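Side-chain contact in viral structural protein 4 (Bombyx mori cytoplasmic polyhedrosis virus, PDB 6TZ0), which binds GTP and probably hydrolyses it through a P-loop domain, apparently as a partner of the viral RNA-dependent RNA polymerase during transcription: residues G379-D384 and D404-L409. Numbering follows the deposited sequence.
Sequences GHLSSD and DYVLSL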
ATOM      1  N   GLY B 379      10.243  20.128 -30.691  1.00 32.48           N
ATOM      2  CA  GLY B 379      11.610  20.451 -30.343  1.00 32.48           C
ATOM      3  C   GLY B 379      12.456  19.209 -30.123  1.00 32.48           C
ATOM      4  O   GLY B 379      11.965  18.164 -29.714  1.00 32.48           O
ATOM      5  N   HIS B 380      13.752  19.338 -30.398  1.00 32.72           N
ATOM      6  CA  HIS B 380      14.660  18.197 -30.305  1.00 32.72           C
ATOM      7  C   HIS B 380      15.994  18.671 -29.740  1.00 32.72           C
ATOM      8  O   HIS B 380      16.793  19.276 -30.456  1.00 32.72           O
ATOM      9  CB  HIS B 380      14.832  17.528 -31.660  1.00 32.72           C
ATOM     10  CG  HIS B 380      15.805  16.396 -31.648  1.00 32.72           C
ATOM     11  ND1 HIS B 380      17.118  16.541 -32.039  1.00 32.72           N
ATOM     12  CD2 HIS B 380      15.675  15.114 -31.239  1.00 32.72           C
ATOM     13  CE1 HIS B 380      17.744  15.388 -31.907  1.00 32.72           C
ATOM     14  NE2 HIS B 380      16.893  14.506 -31.417  1.00 32.72           N
ATOM     15  N   LEU B 381      16.224  18.385 -28.462  1.00 33.37           N
ATOM     16  CA  LEU B 381      17.520  18.607 -27.841  1.00 33.37           C
ATOM     17  C   LEU B 381      18.405  17.390 -28.051  1.00 33.37           C
ATOM     18  O   LEU B 381      17.940  16.251 -27.977  1.00 33.37           O
ATOM     19  CB  LEU B 381      17.376  18.878 -26.346  1.00 33.37           C
ATOM     20  CG  LEU B 381      16.672  20.158 -25.910  1.00 33.37           C
ATOM     21  CD1 LEU B 381      16.529  20.176 -24.410  1.00 33.37           C
ATOM     22  CD2 LEU B 381      17.437  21.371 -26.382  1.00 33.37           C
ATOM     23  N   SER B 382      19.687  17.635 -28.302  1.00 34.20           N
ATOM     24  CA  SER B 382      20.649  16.555 -28.438  1.00 34.20           C
ATOM     25  C   SER B 382      20.988  15.968 -27.075  1.00 34.20           C
ATOM     26  O   SER B 382      20.529  16.430 -26.030  1.00 34.20           O
ATOM     27  CB  SER B 382      21.914  17.046 -29.126  1.00 34.20           C
ATOM     28  OG  SER B 382      22.874  16.010 -29.172  1.00 34.20           O
ATOM     29  N   SER B 383      21.816  14.931 -27.086  1.00 33.98           N
ATOM     30  CA  SER B 383      22.214  14.303 -25.840  1.00 33.98           C
ATOM     31  C   SER B 383      23.365  15.044 -25.182  1.00 33.98           C
ATOM     32  O   SER B 383      23.572  14.898 -23.975  1.00 33.98           O
ATOM     33  CB  SER B 383      22.599  12.850 -26.089  1.00 33.98           C
ATOM     34  OG  SER B 383      22.678  12.146 -24.873  1.00 33.98           O
ATOM     35  N   ASP B 384      24.106  15.841 -25.949  1.00 37.64           N
ATOM     36  CA  ASP B 384      25.169  16.693 -25.425  1.00 37.64           C
ATOM     37  C   ASP B 384      24.702  18.129 -25.254  1.00 37.64           C
ATOM     38  O   ASP B 384      25.493  19.056 -25.403  1.00 37.64           O
ATOM     39  CB  ASP B 384      26.388  16.644 -26.339  1.00 37.64           C
ATOM     40  CG  ASP B 384      27.108  15.313 -26.295  1.00 37.64           C
ATOM     41  OD1 ASP B 384      27.067  14.648 -25.242  1.00 37.64           O
ATOM     42  OD2 ASP B 384      27.722  14.937 -27.314  1.00 37.64           O
ATOM     43  N   ASP B 404      16.194  28.908 -28.194  1.00 43.01           N
ATOM     44  CA  ASP B 404      16.974  29.144 -29.403  1.00 43.01           C
ATOM     45  C   ASP B 404      18.466  29.251 -29.105  1.00 43.01           C
ATOM     46  O   ASP B 404      19.285  28.827 -29.924  1.00 43.01           O
ATOM     47  CB  ASP B 404      16.462  30.387 -30.129  1.00 43.01           C
ATOM     48  CG  ASP B 404      16.474  31.636 -29.262  1.00 43.01           C
ATOM     49  OD1 ASP B 404      16.738  31.546 -28.046  1.00 43.01           O
ATOM     50  OD2 ASP B 404      16.224  32.727 -29.814  1.00 43.01           O
ATOM     51  N   TYR B 405      18.836  29.753 -27.926  1.00 40.77           N
ATOM     52  CA  TYR B 405      20.245  29.824 -27.546  1.00 40.77           C
ATOM     53  C   TYR B 405      20.819  28.441 -27.259  1.00 40.77           C
ATOM     54  O   TYR B 405      21.906  28.090 -27.744  1.00 40.77           O
ATOM     55  CB  TYR B 405      20.403  30.748 -26.339  1.00 40.77           C
ATOM     56  CG  TYR B 405      21.797  30.801 -25.766  1.00 40.77           C
ATOM     57  CD1 TYR B 405      22.843  31.351 -26.489  1.00 40.77           C
ATOM     58  CD2 TYR B 405      22.055  30.354 -24.478  1.00 40.77           C
ATOM     59  CE1 TYR B 405      24.116  31.413 -25.965  1.00 40.77           C
ATOM     60  CE2 TYR B 405      23.324  30.416 -23.945  1.00 40.77           C
ATOM     61  CZ  TYR B 405      24.350  30.945 -24.692  1.00 40.77           C
ATOM     62  OH  TYR B 405      25.614  31.016 -24.164  1.00 40.77           O
ATOM     63  N   VAL B 406      20.093  27.642 -26.474  1.00 40.83           N
ATOM     64  CA  VAL B 406      20.492  26.268 -26.186  1.00 40.83           C
ATOM     65  C   VAL B 406      20.495  25.436 -27.463  1.00 40.83           C
ATOM     66  O   VAL B 406      21.365  24.582 -27.666  1.00 40.83           O
ATOM     67  CB  VAL B 406      19.556  25.680 -25.112  1.00 40.83           C
ATOM     68  CG1 VAL B 406      19.856  24.219 -24.845  1.00 40.83           C
ATOM     69  CG2 VAL B 406      19.670  26.465 -23.830  1.00 40.83           C
ATOM     70  N   LEU B 407      19.559  25.713 -28.366  1.00 40.50           N
ATOM     71  CA  LEU B 407      19.508  25.012 -29.640  1.00 40.50           C
ATOM     72  C   LEU B 407      20.654  25.430 -30.553  1.00 40.50           C
ATOM     73  O   LEU B 407      21.129  24.626 -31.360  1.00 40.50           O
ATOM     74  CB  LEU B 407      18.160  25.280 -30.299  1.00 40.50           C
ATOM     75  CG  LEU B 407      17.770  24.446 -31.505  1.00 40.50           C
ATOM     76  CD1 LEU B 407      17.618  23.010 -31.072  1.00 40.50           C
ATOM     77  CD2 LEU B 407      16.479  24.962 -32.099  1.00 40.50           C
ATOM     78  N   SER B 408      21.109  26.679 -30.437  1.00 41.79           N
ATOM     79  CA  SER B 408      22.278  27.127 -31.180  1.00 41.79           C
ATOM     80  C   SER B 408      23.561  26.543 -30.615  1.00 41.79           C
ATOM     81  O   SER B 408      24.560  26.439 -31.333  1.00 41.79           O
ATOM     82  CB  SER B 408      22.354  28.649 -31.160  1.00 41.79           C
ATOM     83  OG  SER B 408      22.594  29.113 -29.847  1.00 41.79           O
ATOM     84  N   LEU B 409      23.566  26.178 -29.334  1.00 43.11           N
ATOM     85  CA  LEU B 409      24.745  25.534 -28.769  1.00 43.11           C
ATOM     86  C   LEU B 409      24.815  24.036 -29.036  1.00 43.11           C
ATOM     87  O   LEU B 409      25.793  23.409 -28.630  1.00 43.11           O
ATOM     88  CB  LEU B 409      24.818  25.772 -27.261  1.00 43.11           C
ATOM     89  CG  LEU B 409      25.140  27.191 -26.809  1.00 43.11           C
ATOM     90  CD1 LEU B 409      25.075  27.293 -25.302  1.00 43.11           C
ATOM     91  CD2 LEU B 409      26.503  27.591 -27.313  1.00 43.11           C
TER
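Leu381 and Leu407 mark the closest approach of the two backbones, 6.9 Å between their CA atoms, where edge strand 378-381 meets helix 403-408. The strand borders the five-stranded parallel sheet of a domain consistent with the P-loop NTPase fold, and the contact is an example of how a short helix can cover the edge strand of such a sheet; no hydrogen bond joins the two segments, though Tyr403 at the start of the helix makes a weak one to His380 N. Leu381 reaches across with one branch: its CD2 lies 4.0 Å from CG1 of Val406, the two side chains meeting at a slant. The CA–CB bond of Val406 points toward the strand segment, and CG1, anti to the backbone N (chi1 176°), makes the touch. Tyr472 and Val475 of helix 468-476 also pack on Leu381, while Phe471 of that helix and Trp389 of helix 385-393 pack on Val406, so this pair is buried among three helices. Leu407, on the more open side, meets main chain instead. His380 turns its imidazole elsewhere, hydrogen-bonding through NE2 to Glu488 on neighbouring strand 484-489, with its side chain about 5 Å from that of Thr360, which binds GTP in a nucleotide-bound structure, though none is bound to this chain. Toward Leu407 it presents its carbonyl: His380 O sits 3.9 Å from the CD1 methyl of Leu407.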